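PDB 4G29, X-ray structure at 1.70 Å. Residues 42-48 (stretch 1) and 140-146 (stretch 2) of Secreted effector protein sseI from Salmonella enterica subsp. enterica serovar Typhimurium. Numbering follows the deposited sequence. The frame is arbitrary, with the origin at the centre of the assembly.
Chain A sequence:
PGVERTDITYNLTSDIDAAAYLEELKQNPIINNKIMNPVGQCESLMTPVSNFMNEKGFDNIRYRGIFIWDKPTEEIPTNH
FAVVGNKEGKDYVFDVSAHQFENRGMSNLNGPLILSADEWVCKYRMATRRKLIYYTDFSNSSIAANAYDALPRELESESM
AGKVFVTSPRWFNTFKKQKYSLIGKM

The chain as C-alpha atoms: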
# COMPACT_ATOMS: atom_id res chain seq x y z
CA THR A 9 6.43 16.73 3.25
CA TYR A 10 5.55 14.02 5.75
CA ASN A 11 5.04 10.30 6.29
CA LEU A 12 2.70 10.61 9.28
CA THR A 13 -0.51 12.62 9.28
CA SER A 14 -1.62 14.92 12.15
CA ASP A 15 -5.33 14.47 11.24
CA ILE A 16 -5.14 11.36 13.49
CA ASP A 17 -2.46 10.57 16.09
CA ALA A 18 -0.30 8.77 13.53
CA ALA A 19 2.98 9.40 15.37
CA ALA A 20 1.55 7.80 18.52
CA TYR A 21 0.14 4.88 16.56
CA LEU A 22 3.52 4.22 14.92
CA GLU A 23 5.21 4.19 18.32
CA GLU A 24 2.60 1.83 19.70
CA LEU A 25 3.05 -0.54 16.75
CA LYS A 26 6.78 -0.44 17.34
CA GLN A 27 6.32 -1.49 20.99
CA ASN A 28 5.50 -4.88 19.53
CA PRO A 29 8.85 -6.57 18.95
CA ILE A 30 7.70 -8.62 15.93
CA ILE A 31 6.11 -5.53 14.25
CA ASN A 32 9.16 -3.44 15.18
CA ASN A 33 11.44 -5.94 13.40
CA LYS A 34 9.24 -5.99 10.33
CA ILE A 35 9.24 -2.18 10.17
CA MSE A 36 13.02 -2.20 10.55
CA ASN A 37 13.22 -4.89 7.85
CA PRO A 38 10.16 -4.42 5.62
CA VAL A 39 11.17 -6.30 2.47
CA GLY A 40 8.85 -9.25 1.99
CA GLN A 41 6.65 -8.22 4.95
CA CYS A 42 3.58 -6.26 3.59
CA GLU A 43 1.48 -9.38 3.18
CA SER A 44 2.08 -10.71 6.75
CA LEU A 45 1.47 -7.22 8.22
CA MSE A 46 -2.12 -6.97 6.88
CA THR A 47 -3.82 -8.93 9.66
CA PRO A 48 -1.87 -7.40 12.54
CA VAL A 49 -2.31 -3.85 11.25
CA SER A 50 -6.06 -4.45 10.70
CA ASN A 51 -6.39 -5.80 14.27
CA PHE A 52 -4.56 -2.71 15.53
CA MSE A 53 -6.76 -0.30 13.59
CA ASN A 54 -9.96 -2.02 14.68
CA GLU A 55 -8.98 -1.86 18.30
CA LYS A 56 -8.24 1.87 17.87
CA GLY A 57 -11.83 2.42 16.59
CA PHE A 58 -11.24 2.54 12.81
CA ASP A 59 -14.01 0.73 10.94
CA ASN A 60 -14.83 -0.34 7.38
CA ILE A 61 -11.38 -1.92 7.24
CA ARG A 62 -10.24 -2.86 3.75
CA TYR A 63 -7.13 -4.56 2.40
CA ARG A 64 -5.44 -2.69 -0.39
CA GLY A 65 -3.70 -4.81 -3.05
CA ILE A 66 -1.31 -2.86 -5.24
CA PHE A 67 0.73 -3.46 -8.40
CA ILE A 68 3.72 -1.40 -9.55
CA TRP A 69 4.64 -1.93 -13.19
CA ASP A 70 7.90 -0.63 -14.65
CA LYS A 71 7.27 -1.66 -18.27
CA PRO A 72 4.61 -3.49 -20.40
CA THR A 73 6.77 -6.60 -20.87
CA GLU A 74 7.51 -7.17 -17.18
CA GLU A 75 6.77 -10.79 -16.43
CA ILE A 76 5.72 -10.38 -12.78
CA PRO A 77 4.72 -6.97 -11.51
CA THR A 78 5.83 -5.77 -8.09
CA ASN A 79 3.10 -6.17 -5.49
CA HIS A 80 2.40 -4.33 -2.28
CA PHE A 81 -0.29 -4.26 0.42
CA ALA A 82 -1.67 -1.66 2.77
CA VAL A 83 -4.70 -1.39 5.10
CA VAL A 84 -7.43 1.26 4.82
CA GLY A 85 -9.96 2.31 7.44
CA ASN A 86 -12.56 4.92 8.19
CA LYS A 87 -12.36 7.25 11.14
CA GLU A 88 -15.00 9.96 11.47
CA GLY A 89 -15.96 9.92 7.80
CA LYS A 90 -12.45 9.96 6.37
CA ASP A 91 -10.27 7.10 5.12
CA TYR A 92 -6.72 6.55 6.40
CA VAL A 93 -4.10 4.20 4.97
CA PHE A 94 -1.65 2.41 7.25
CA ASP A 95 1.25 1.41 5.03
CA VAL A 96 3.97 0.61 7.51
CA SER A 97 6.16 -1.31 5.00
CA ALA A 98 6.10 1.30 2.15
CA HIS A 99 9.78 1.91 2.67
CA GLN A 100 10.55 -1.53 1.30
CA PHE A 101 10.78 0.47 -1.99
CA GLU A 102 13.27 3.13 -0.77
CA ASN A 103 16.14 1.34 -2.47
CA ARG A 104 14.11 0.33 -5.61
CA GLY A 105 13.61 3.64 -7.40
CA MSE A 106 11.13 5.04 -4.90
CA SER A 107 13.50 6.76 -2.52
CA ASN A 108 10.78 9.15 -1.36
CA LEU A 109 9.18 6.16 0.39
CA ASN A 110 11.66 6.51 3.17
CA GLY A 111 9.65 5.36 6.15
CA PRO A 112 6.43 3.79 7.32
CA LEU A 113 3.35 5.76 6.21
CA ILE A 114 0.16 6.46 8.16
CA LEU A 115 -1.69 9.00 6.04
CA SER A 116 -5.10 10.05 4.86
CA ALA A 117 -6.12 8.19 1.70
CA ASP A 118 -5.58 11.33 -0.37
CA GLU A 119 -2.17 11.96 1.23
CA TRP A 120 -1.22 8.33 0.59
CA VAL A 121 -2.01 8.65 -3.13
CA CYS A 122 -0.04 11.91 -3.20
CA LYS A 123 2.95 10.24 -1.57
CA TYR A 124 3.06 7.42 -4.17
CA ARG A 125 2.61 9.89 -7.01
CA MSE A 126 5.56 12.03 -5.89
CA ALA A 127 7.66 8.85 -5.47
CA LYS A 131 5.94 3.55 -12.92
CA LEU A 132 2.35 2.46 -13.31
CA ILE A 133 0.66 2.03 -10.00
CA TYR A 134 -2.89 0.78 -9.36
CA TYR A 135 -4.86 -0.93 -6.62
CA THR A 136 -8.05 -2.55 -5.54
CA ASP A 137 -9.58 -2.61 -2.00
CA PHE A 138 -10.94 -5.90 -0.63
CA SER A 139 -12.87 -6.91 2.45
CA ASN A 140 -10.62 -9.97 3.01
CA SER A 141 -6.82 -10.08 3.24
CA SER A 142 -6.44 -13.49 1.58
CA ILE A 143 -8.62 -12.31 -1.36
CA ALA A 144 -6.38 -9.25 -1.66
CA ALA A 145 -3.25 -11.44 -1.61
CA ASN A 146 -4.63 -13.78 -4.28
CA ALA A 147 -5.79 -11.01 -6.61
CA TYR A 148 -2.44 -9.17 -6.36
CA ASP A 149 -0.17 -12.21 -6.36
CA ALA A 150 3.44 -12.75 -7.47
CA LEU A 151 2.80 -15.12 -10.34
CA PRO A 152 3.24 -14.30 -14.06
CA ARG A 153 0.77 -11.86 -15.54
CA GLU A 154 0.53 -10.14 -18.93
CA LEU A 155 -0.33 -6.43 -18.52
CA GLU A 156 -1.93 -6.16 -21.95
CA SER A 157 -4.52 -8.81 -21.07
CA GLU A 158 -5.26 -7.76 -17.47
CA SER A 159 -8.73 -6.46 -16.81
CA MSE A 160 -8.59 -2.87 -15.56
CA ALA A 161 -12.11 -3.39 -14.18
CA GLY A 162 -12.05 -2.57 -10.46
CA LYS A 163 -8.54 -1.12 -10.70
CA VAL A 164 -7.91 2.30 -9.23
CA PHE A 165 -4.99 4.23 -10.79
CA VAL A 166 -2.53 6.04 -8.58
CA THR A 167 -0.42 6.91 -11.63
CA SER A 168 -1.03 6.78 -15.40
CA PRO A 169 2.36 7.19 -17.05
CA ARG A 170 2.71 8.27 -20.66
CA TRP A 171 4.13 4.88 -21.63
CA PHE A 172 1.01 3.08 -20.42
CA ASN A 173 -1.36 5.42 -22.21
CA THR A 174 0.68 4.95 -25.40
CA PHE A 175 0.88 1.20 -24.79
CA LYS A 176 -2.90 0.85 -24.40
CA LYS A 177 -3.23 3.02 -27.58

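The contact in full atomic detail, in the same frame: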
# COMPACT_ATOMS: atom_id res chain seq x y z
N CYS A 42 4.84 -6.97 3.72
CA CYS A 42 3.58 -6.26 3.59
C CYS A 42 2.53 -7.34 3.77
O CYS A 42 1.59 -7.06 4.43
CB CYS A 42 3.29 -5.40 2.27
SG CYS A 42 3.78 -6.11 0.91
N GLU A 43 2.67 -8.53 3.17
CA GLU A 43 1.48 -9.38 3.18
C GLU A 43 1.18 -9.83 4.63
O GLU A 43 -0.01 -9.80 5.11
CB GLU A 43 1.65 -10.56 2.21
CG GLU A 43 0.43 -11.21 1.92
CD GLU A 43 0.58 -12.23 0.81
OE1 GLU A 43 0.22 -13.34 1.15
OE2 GLU A 43 1.00 -11.95 -0.34
N SER A 44 2.24 -10.20 5.37
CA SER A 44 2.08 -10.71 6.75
C SER A 44 1.64 -9.61 7.74
O SER A 44 1.22 -9.92 8.84
CB SER A 44 3.38 -11.39 7.27
OG SER A 44 4.39 -10.45 7.63
N LEU A 45 1.85 -8.34 7.37
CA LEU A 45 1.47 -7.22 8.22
C LEU A 45 -0.01 -6.87 8.07
O LEU A 45 -0.52 -6.11 8.92
CB LEU A 45 2.34 -6.00 7.96
CG LEU A 45 3.75 -6.05 8.50
CD1 LEU A 45 4.68 -5.03 7.80
CD2 LEU A 45 3.82 -5.89 10.01
N MSE A 46 -0.72 -7.38 7.07
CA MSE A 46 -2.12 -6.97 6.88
C MSE A 46 -2.98 -7.26 8.11
O MSE A 46 -3.68 -6.37 8.63
CB MSE A 46 -2.76 -7.60 5.63
CG MSE A 46 -2.26 -6.92 4.33
SE MSE A 46 -3.39 -7.48 2.79
CE MSE A 46 -2.43 -9.19 2.53
N THR A 47 -2.96 -8.51 8.57
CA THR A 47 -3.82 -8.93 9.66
C THR A 47 -3.47 -8.16 10.94
O THR A 47 -4.37 -7.57 11.59
CB THR A 47 -3.82 -10.44 9.81
OG1 THR A 47 -4.49 -10.98 8.66
CG2 THR A 47 -4.48 -10.88 11.12
N PRO A 48 -2.17 -8.11 11.32
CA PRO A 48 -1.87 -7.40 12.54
C PRO A 48 -2.22 -5.92 12.53
O PRO A 48 -2.78 -5.39 13.50
CB PRO A 48 -0.37 -7.58 12.71
CG PRO A 48 0.06 -8.59 11.72
CD PRO A 48 -1.05 -8.95 10.84
N ASN A 140 -11.30 -8.81 2.42
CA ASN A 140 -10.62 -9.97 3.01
C ASN A 140 -9.16 -9.98 2.57
O ASN A 140 -8.89 -9.76 1.39
CB ASN A 140 -11.36 -11.25 2.58
CG ASN A 140 -10.68 -12.51 3.05
OD1 ASN A 140 -9.68 -12.93 2.49
ND2 ASN A 140 -11.23 -13.12 4.12
N SER A 141 -8.24 -10.21 3.53
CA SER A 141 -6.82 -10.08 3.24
C SER A 141 -6.31 -11.22 2.33
O SER A 141 -5.40 -11.02 1.51
CB SER A 141 -5.98 -10.03 4.50
OG SER A 141 -6.03 -11.26 5.21
N SER A 142 -6.89 -12.41 2.45
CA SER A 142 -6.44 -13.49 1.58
C SER A 142 -6.95 -13.28 0.12
O SER A 142 -6.27 -13.63 -0.83
CB SER A 142 -6.84 -14.85 2.14
OG SER A 142 -8.21 -15.04 2.04
N ILE A 143 -8.14 -12.73 -0.02
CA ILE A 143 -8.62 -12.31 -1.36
C ILE A 143 -7.70 -11.28 -2.01
O ILE A 143 -7.34 -11.42 -3.19
CB ILE A 143 -10.07 -11.82 -1.26
CG1 ILE A 143 -10.94 -12.94 -0.74
CG2 ILE A 143 -10.55 -11.30 -2.59
CD1 ILE A 143 -11.03 -14.19 -1.59
N ALA A 144 -7.29 -10.29 -1.23
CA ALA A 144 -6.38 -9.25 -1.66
C ALA A 144 -5.07 -9.92 -2.14
O ALA A 144 -4.58 -9.64 -3.23
CB ALA A 144 -6.13 -8.22 -0.53
N ALA A 145 -4.53 -10.82 -1.32
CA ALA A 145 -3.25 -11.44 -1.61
C ALA A 145 -3.31 -12.26 -2.91
O ALA A 145 -2.37 -12.29 -3.71
CB ALA A 145 -2.85 -12.32 -0.40
N ASN A 146 -4.44 -12.96 -3.09
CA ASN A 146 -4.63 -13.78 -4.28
C ASN A 146 -4.78 -12.98 -5.56
O ASN A 146 -4.22 -13.35 -6.59
CB ASN A 146 -5.81 -14.73 -4.11
CG ASN A 146 -6.09 -15.53 -5.41
OD1 ASN A 146 -7.02 -15.20 -6.18
ND2 ASN A 146 -5.23 -16.51 -5.69
O HOH W 1 0.06 -13.05 -2.81
O HOH W 2 -7.25 -10.27 8.22

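How do the two backbones lie against each other? Residues 42-48 and 141-146 are both helical and run nearly antiparallel, with 162° between their N-to-C directions and 10.4 Å between the axes at closest approach. Glu43 therefore lies nearest Ala145 (CA to CA 7.0 Å), and Met46, one turn further along, nearest Ser141 (CA to CA 6.7 Å). The first helix is kinked near Thr47 and Pro48, whose nitrogens have no bond to the preceding turn; proline has no N-H to give.

How is the end of the second helix that meets Met46 and Thr47 held? Asn140 caps it, just before Ser141. Its OD1 accepts from Ile143 N at 3.0 Å and, in a weak bond, from Ser142 N at 2.8 Å, satisfying amides that lack a carbonyl in a preceding turn. Ser142 OG also donates to Asn140 OD1, at 2.6 Å.

Which side chain fills the space between the helices? Met46, a selenomethionine, points toward the second helix and is buried in the structure as a whole. Its SE lies 4.0 Å from Ser141 CB and 4.4 Å from Ala144 CB, and its CE reaches 4.3 Å from Ala145 CB. These are van der Waals contacts, and the small side chains opposite leave room for the long one. Met46 CE also lies 3.6 Å from Ser141 O, a carbonyl already accepting from Ala145 N within its own helix.

Where does polar chemistry enter? No direct hydrogen bond joins the stretches; the polar links run through two waters. Glu43 starts sideways, but its extended chain brings OE1 to 3.6 Å from Ala145 CB; one water donates to both Glu43 OE2 (2.9 Å) and Ala145 O (2.7 Å). At the other end, Thr47 OG1 and Ser141 OG stand 3.8 Å apart, and a second water bonds to Thr47 OG1 at 2.9 Å and weakly to Ser141 OG at 3.4 Å.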